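PDB 3WGY: meso-diaminopimelate dehydrogenase from Clostridium tetani, which catalyses the reversible, NADP-dependent oxidative deamination of meso-2,6-diaminopimelate, an amino acid of the bacterial lysine pathway. Local coordinates for residues K17-A22 / I67-S72; E104-I109 / S117-G122; E136-K141 / Q265-N270. The protein carries 6 engineered substitutions. All blocks are in the same frame, centred on the assembly; numbering follows the deposited sequence.

Interaction 1: K17-A22 / I67-S72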
# COMPACT_ATOMS: atom_id res chain seq x y z
N LYS B 17 17.23 -10.12 17.05
CA LYS B 17 17.41 -11.46 16.49
C LYS B 17 16.68 -11.57 15.16
O LYS B 17 17.17 -12.19 14.22
CB LYS B 17 16.86 -12.52 17.46
CG LYS B 17 17.73 -12.80 18.66
CD LYS B 17 17.09 -13.88 19.53
CE LYS B 17 18.05 -14.38 20.60
NZ LYS B 17 18.56 -13.29 21.48
N GLY B 18 15.49 -10.96 15.08
CA GLY B 18 14.73 -10.99 13.84
C GLY B 18 15.44 -10.24 12.73
O GLY B 18 15.40 -10.64 11.57
N VAL B 19 16.10 -9.14 13.09
CA VAL B 19 16.83 -8.34 12.12
C VAL B 19 18.02 -9.12 11.58
O VAL B 19 18.27 -9.13 10.37
CB VAL B 19 17.34 -7.03 12.75
CG1 VAL B 19 18.28 -6.32 11.79
CG2 VAL B 19 16.17 -6.13 13.08
N GLU B 20 18.75 -9.79 12.47
CA GLU B 20 19.90 -10.58 12.06
C GLU B 20 19.46 -11.62 11.05
O GLU B 20 20.14 -11.86 10.06
CB GLU B 20 20.53 -11.27 13.27
CG GLU B 20 21.57 -12.32 12.91
CD GLU B 20 22.24 -12.93 14.13
OE1 GLU B 20 21.52 -13.31 15.08
OE2 GLU B 20 23.48 -13.02 14.13
N LYS B 21 18.31 -12.23 11.31
CA LYS B 21 17.77 -13.25 10.41
C LYS B 21 17.42 -12.68 9.05
O LYS B 21 17.82 -13.21 8.02
CB LYS B 21 16.53 -13.90 11.03
CG LYS B 21 16.81 -15.25 11.64
CD LYS B 21 15.69 -15.73 12.54
CE LYS B 21 16.29 -16.55 13.68
NZ LYS B 21 15.29 -17.30 14.48
N ALA B 22 16.66 -11.59 9.04
CA ALA B 22 16.25 -10.97 7.80
C ALA B 22 17.43 -10.54 6.93
O ALA B 22 17.36 -10.62 5.70
CB ALA B 22 15.35 -9.78 8.09
N ILE B 67 20.40 -0.31 13.05
CA ILE B 67 18.99 -0.57 13.30
C ILE B 67 18.79 -0.67 14.82
O ILE B 67 19.38 -1.54 15.48
CB ILE B 67 18.53 -1.87 12.61
CG1 ILE B 67 18.85 -1.78 11.11
CG2 ILE B 67 17.03 -2.08 12.82
CD1 ILE B 67 18.33 -2.93 10.29
N LEU B 68 17.99 0.23 15.37
CA LEU B 68 17.72 0.27 16.81
C LEU B 68 16.64 -0.71 17.23
O LEU B 68 15.45 -0.52 16.93
CB LEU B 68 17.34 1.69 17.22
CG LEU B 68 18.29 2.74 16.63
CD1 LEU B 68 18.05 4.09 17.31
CD2 LEU B 68 19.73 2.31 16.83
N CYS B 69 17.05 -1.77 17.93
CA CYS B 69 16.14 -2.80 18.40
C CYS B 69 16.07 -2.84 19.92
O CYS B 69 16.01 -3.91 20.53
CB CYS B 69 16.58 -4.15 17.86
SG CYS B 69 16.94 -4.12 16.09
N GLY B 70 16.09 -1.65 20.52
CA GLY B 70 16.03 -1.49 21.96
C GLY B 70 16.00 -2.76 22.79
O GLY B 70 14.94 -3.37 22.96
N GLY B 71 17.17 -3.14 23.29
CA GLY B 71 17.32 -4.34 24.10
C GLY B 71 16.05 -4.87 24.73
O GLY B 71 15.72 -6.05 24.56
N SER B 72 15.34 -3.99 25.44
CA SER B 72 14.07 -4.29 26.12
C SER B 72 14.02 -3.57 27.46
O SER B 72 13.69 -4.16 28.49
CB SER B 72 13.90 -5.81 26.35
OG SER B 72 12.64 -6.11 26.92

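Interaction 2: E104-I109 / S117-G122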
# COMPACT_ATOMS: atom_id res chain seq x y z
N GLU B 104 11.38 15.70 16.40
CA GLU B 104 12.18 16.90 16.65
C GLU B 104 13.54 16.56 17.26
O GLU B 104 14.57 17.02 16.77
CB GLU B 104 11.44 17.86 17.59
CG GLU B 104 10.19 18.48 16.99
CD GLU B 104 10.49 19.25 15.71
OE1 GLU B 104 11.33 20.18 15.74
OE2 GLU B 104 9.87 18.93 14.67
N ARG B 105 13.53 15.75 18.31
CA ARG B 105 14.76 15.35 19.00
C ARG B 105 15.75 14.72 18.03
O ARG B 105 16.91 15.14 17.94
CB ARG B 105 14.44 14.35 20.12
CG ARG B 105 15.67 13.86 20.90
CD ARG B 105 15.79 14.53 22.27
NE ARG B 105 17.18 14.76 22.68
CZ ARG B 105 17.92 13.92 23.41
NH1 ARG B 105 17.41 12.77 23.84
NH2 ARG B 105 19.17 14.24 23.71
N MET B 106 15.29 13.71 17.30
CA MET B 106 16.15 13.02 16.35
C MET B 106 16.57 13.90 15.18
O MET B 106 17.66 13.75 14.64
CB MET B 106 15.44 11.77 15.82
CG MET B 106 15.13 10.74 16.88
SD MET B 106 16.61 10.04 17.59
CE MET B 106 17.07 8.83 16.36
N ASP B 107 15.70 14.83 14.79
CA ASP B 107 15.98 15.73 13.68
C ASP B 107 17.16 16.64 14.01
O ASP B 107 18.09 16.79 13.21
CB ASP B 107 14.75 16.57 13.34
CG ASP B 107 14.91 17.36 12.05
OD1 ASP B 107 15.40 16.78 11.05
OD2 ASP B 107 14.54 18.55 12.03
N GLU B 108 17.13 17.25 15.19
CA GLU B 108 18.20 18.13 15.63
C GLU B 108 19.53 17.38 15.65
O GLU B 108 20.50 17.79 15.01
CB GLU B 108 17.90 18.69 17.02
CG GLU B 108 19.06 18.55 18.01
CD GLU B 108 18.75 19.15 19.36
OE1 GLU B 108 18.61 20.39 19.43
OE2 GLU B 108 18.64 18.39 20.34
N ILE B 109 19.56 16.28 16.40
CA ILE B 109 20.77 15.47 16.53
C ILE B 109 21.28 14.97 15.19
O ILE B 109 22.49 14.98 14.94
CB ILE B 109 20.50 14.28 17.45
CG1 ILE B 109 20.05 14.78 18.83
CG2 ILE B 109 21.75 13.43 17.58
CD1 ILE B 109 19.19 13.80 19.60
N SER B 117 18.15 9.99 10.08
CA SER B 117 17.50 9.05 10.99
C SER B 117 16.05 8.77 10.61
O SER B 117 15.25 9.69 10.47
CB SER B 117 17.52 9.58 12.42
OG SER B 117 18.84 9.62 12.92
N LEU B 118 15.73 7.50 10.44
CA LEU B 118 14.36 7.10 10.11
C LEU B 118 13.67 6.69 11.41
O LEU B 118 14.11 5.77 12.09
CB LEU B 118 14.36 5.93 9.13
CG LEU B 118 12.99 5.26 8.95
CD1 LEU B 118 11.99 6.30 8.45
CD2 LEU B 118 13.11 4.09 7.97
N ILE B 119 12.59 7.39 11.75
CA ILE B 119 11.86 7.05 12.97
C ILE B 119 10.49 6.46 12.67
O ILE B 119 9.92 6.67 11.60
CB ILE B 119 11.63 8.29 13.85
CG1 ILE B 119 10.55 9.17 13.23
CG2 ILE B 119 12.93 9.10 13.99
CD1 ILE B 119 9.95 10.17 14.18
N SER B 120 9.99 5.69 13.63
CA SER B 120 8.67 5.08 13.56
C SER B 120 8.31 4.21 12.36
O SER B 120 7.24 4.38 11.76
CB SER B 120 7.61 6.18 13.72
OG SER B 120 7.79 6.90 14.93
N THR B 121 9.18 3.29 11.99
CA THR B 121 8.87 2.39 10.89
C THR B 121 8.46 1.04 11.50
O THR B 121 8.63 0.82 12.71
CB THR B 121 10.06 2.22 9.91
OG1 THR B 121 9.63 1.49 8.75
CG2 THR B 121 11.20 1.50 10.57
N GLY B 122 7.90 0.15 10.68
CA GLY B 122 7.44 -1.14 11.15
C GLY B 122 6.07 -1.33 10.51
O GLY B 122 5.85 -0.76 9.43

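Interaction 3: E136-K141 / Q265-N270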
# COMPACT_ATOMS: atom_id res chain seq x y z
N GLU B 136 -6.69 8.41 2.67
CA GLU B 136 -7.31 9.73 2.76
C GLU B 136 -6.84 10.67 1.66
O GLU B 136 -7.48 11.68 1.40
CB GLU B 136 -7.09 10.35 4.16
CG GLU B 136 -5.65 10.66 4.56
CD GLU B 136 -5.58 11.36 5.93
OE1 GLU B 136 -6.11 10.81 6.92
OE2 GLU B 136 -4.99 12.47 6.02
N SER B 137 -5.73 10.33 1.01
CA SER B 137 -5.23 11.17 -0.08
C SER B 137 -5.97 10.85 -1.36
O SER B 137 -6.37 11.75 -2.10
CB SER B 137 -3.73 10.95 -0.29
OG SER B 137 -2.99 11.49 0.78
N ILE B 138 -6.15 9.57 -1.63
CA ILE B 138 -6.85 9.12 -2.82
C ILE B 138 -8.36 9.39 -2.73
O ILE B 138 -8.99 9.80 -3.71
CB ILE B 138 -6.63 7.60 -3.05
CG1 ILE B 138 -5.14 7.28 -3.21
CG2 ILE B 138 -7.42 7.14 -4.24
CD1 ILE B 138 -4.42 8.10 -4.25
N LEU B 139 -8.93 9.17 -1.55
CA LEU B 139 -10.36 9.39 -1.35
C LEU B 139 -10.56 10.39 -0.21
O LEU B 139 -10.87 10.02 0.91
CB LEU B 139 -11.03 8.05 -1.00
CG LEU B 139 -10.97 6.96 -2.07
CD1 LEU B 139 -11.47 5.62 -1.51
CD2 LEU B 139 -11.81 7.39 -3.28
N PRO B 140 -10.37 11.69 -0.51
CA PRO B 140 -10.51 12.79 0.46
C PRO B 140 -11.82 12.81 1.22
O PRO B 140 -11.89 13.30 2.34
CB PRO B 140 -10.30 14.03 -0.40
CG PRO B 140 -10.82 13.60 -1.73
CD PRO B 140 -10.23 12.22 -1.87
N LYS B 141 -12.87 12.29 0.59
CA LYS B 141 -14.18 12.24 1.23
C LYS B 141 -14.46 10.77 1.56
O LYS B 141 -14.60 9.93 0.68
CB LYS B 141 -15.25 12.78 0.29
CG LYS B 141 -14.99 14.20 -0.21
CD LYS B 141 -14.86 15.19 0.94
CE LYS B 141 -14.62 16.60 0.43
NZ LYS B 141 -14.56 17.61 1.53
N GLN B 265 -16.45 3.42 -2.92
CA GLN B 265 -15.09 3.03 -3.28
C GLN B 265 -14.38 2.60 -2.00
O GLN B 265 -14.28 3.38 -1.06
CB GLN B 265 -14.36 4.20 -3.93
CG GLN B 265 -15.21 4.98 -4.93
CD GLN B 265 -15.26 4.35 -6.32
OE1 GLN B 265 -15.66 3.20 -6.49
NE2 GLN B 265 -14.87 5.12 -7.32
N VAL B 266 -13.88 1.37 -1.97
CA VAL B 266 -13.20 0.88 -0.78
C VAL B 266 -11.79 0.35 -1.04
O VAL B 266 -11.58 -0.49 -1.92
CB VAL B 266 -14.01 -0.24 -0.08
CG1 VAL B 266 -13.32 -0.63 1.23
CG2 VAL B 266 -15.44 0.22 0.17
N MET B 267 -10.85 0.83 -0.23
CA MET B 267 -9.45 0.43 -0.28
C MET B 267 -9.15 -0.28 1.04
O MET B 267 -9.62 0.14 2.11
CB MET B 267 -8.55 1.65 -0.40
CG MET B 267 -8.82 2.52 -1.62
SD MET B 267 -8.05 4.16 -1.41
CE MET B 267 -6.34 3.72 -1.39
N GLU B 268 -8.37 -1.34 0.97
CA GLU B 268 -8.02 -2.08 2.17
C GLU B 268 -6.60 -2.60 2.12
O GLU B 268 -6.12 -3.03 1.08
CB GLU B 268 -9.00 -3.26 2.37
CG GLU B 268 -8.62 -4.19 3.51
CD GLU B 268 -9.64 -5.28 3.81
OE1 GLU B 268 -9.30 -6.20 4.59
OE2 GLU B 268 -10.78 -5.23 3.30
N PHE B 269 -5.92 -2.53 3.26
CA PHE B 269 -4.57 -3.07 3.40
C PHE B 269 -4.65 -3.86 4.69
O PHE B 269 -5.21 -3.38 5.68
CB PHE B 269 -3.53 -1.96 3.55
CG PHE B 269 -2.12 -2.48 3.75
CD1 PHE B 269 -1.36 -2.90 2.66
CD2 PHE B 269 -1.57 -2.56 5.02
CE1 PHE B 269 -0.07 -3.41 2.84
CE2 PHE B 269 -0.29 -3.06 5.21
CZ PHE B 269 0.47 -3.48 4.12
N ASN B 270 -4.12 -5.08 4.69
CA ASN B 270 -4.15 -5.86 5.92
C ASN B 270 -2.96 -6.78 5.99
O ASN B 270 -2.33 -7.09 4.98
CB ASN B 270 -5.48 -6.64 6.05
CG ASN B 270 -5.62 -7.74 5.03
OD1 ASN B 270 -4.76 -8.60 4.92
ND2 ASN B 270 -6.72 -7.72 4.29

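Interaction 1: K17-A22 / I67-S72
V19 sets its two methyl groups, carried on helix 14-23, against I67 and C69, the two residues that strand 65-68 and the chain just after it offer to this helix. Its two branches divide the work. With CG1 anti to the backbone N (chi1 171°), that methyl is directed at the isoleucine while CG2 is left to face the cysteine. V19 CG1 and I67 CD1 meet tip to tip at 3.7 Å, two methyl ends advancing on each other from helix and strand. V19 CG2 rests against C69 SG at 3.7 Å and also comes within 4.1 Å of I67 CG2, so the valine touches both branches of the isoleucine. No hydrogen bond joins the two segments; the contact is apolar and buried, and the backbones stay well apart, with V19 CA and I67 CA 8.2 Å from each other. C69 turns its thiol back toward the helix just after strand 65-68 ends. That thiol also lies against the glycine-rich G11-G13-G16 pattern, consistent with a Rossmann-type dinucleotide-binding loop. Backbone hydrogen bonds between I67 and both G8 and V10, and between C69 and V10, tie this part of the chain to strand 5-10, the parallel neighbour of 65-68. I9 of that strand touches both V19 and C69, I7 touches I67, and helix 276-296 packs on V19 through S281 and on I67 through S288.

Interaction 2: E104-I109 / S117-G122
M106 reaches from helix 99-113 over S117 of strand 116-118 and I119, two residues on, and carries the whole of the helix side of this contact. Its chain folds back at chi2 and chi3 (-65° and -80°), so that the root of the side chain serves one partner and the terminal methyl the other. M106 CG packs on I119 CG2 at 4.0 Å, with M106 CB only slightly farther from the same methyl at 4.1 Å; M106 and I119 run alongside each other with opposite headings. At the far end, M106 CE lies 3.9 Å from S117 OG and 4.0 Å from S117 CB, a van der Waals contact with a small polar side chain. The serine hydroxyl finds its polar partners elsewhere, in T89 OG1 and S110 OG, and these two hydrogen bonds hold the buried oxygen next to the apolar M106 methyl. P81 of helix 80-84 also packs on M106, and H102 and F103 pack on I119. Close packing is confined to M106 against S117 and I119, all buried, whereas E104, R105 and E108 sit on the exposed side of the helix. There I109 CD1 lies 3.6 Å above the guanidinium plane of R105, offset toward its rim. D107 OD1 is hydrogen-bonded to A302 N of strand 301-303, the neighbour of strand 116-118 in the sheet. Strand 88-90, helix 99-113 and strand 116-118 form a beta-alpha-beta unit whose crossover helix packs on the strand it leads into, the repeating arrangement of the parallel Rossmann-like sheet.

Interaction 3: E136-K141 / Q265-N270
L139, the first residue to depart from helical backbone angles at the end of helix 123-138 (phi/psi -122°/78°), faces the extended strand 264-273 at Q265, with L139 CA and Q265 CA 8.2 Å apart. L139 and M267 carry most of the contact: L139 CD1 lies 3.6 Å from the backbone oxygen Q265 O and 3.7 Å from M267 SD, while L139 CD2 approaches Q265 CB at 4.1 Å. The leucine and glutamine cross at about a right angle, and only the root of the glutamine takes part, because its bend at chi2 (-82°) carries the amide away, where NE2 is hydrogen-bonded to S275 O of the second subunit. The sulfur of M267 touches I138 as well as L139, with M267 SD 4.1 Å from I138 CB, and M267 crosses I138 at about a right angle. Farther along the strand, N270 ND2 donates to E268 OE1 at 3.0 Å, meeting it from above the carboxylate plane; R184 forms a salt bridge to the same oxygen. L134 of helix 123-138 packs on M267 as well, and L139 O accepts a hydrogen bond from R255 on the neighbouring strand 249-258. On its other edge strand 264-273 pairs antiparallel with a strand of the second subunit, so the sheet behind this helix end runs on through the dimer interface.

All three contacts are buried and mainly apolar, without a hydrogen bond between their segments, and each sets a helix or helix end on a strand. Interactions 1 and 2 serve the same parallel sheet, their centres about 17 Å apart: the first is centred on a branched valine near a probable Rossmann-type glycine-rich loop, the second on a folded methionine that also meets a serine hydroxyl bonded elsewhere. Interaction 3 belongs to the antiparallel sheet of the C-terminal family region, its centre about 32 Å from that of interaction 1. There the methionine comes from the strand, which continues pairing into the second subunit. Strand 116-118 and helix 123-138, consecutive in the chain, lead from interaction 2 to interaction 3.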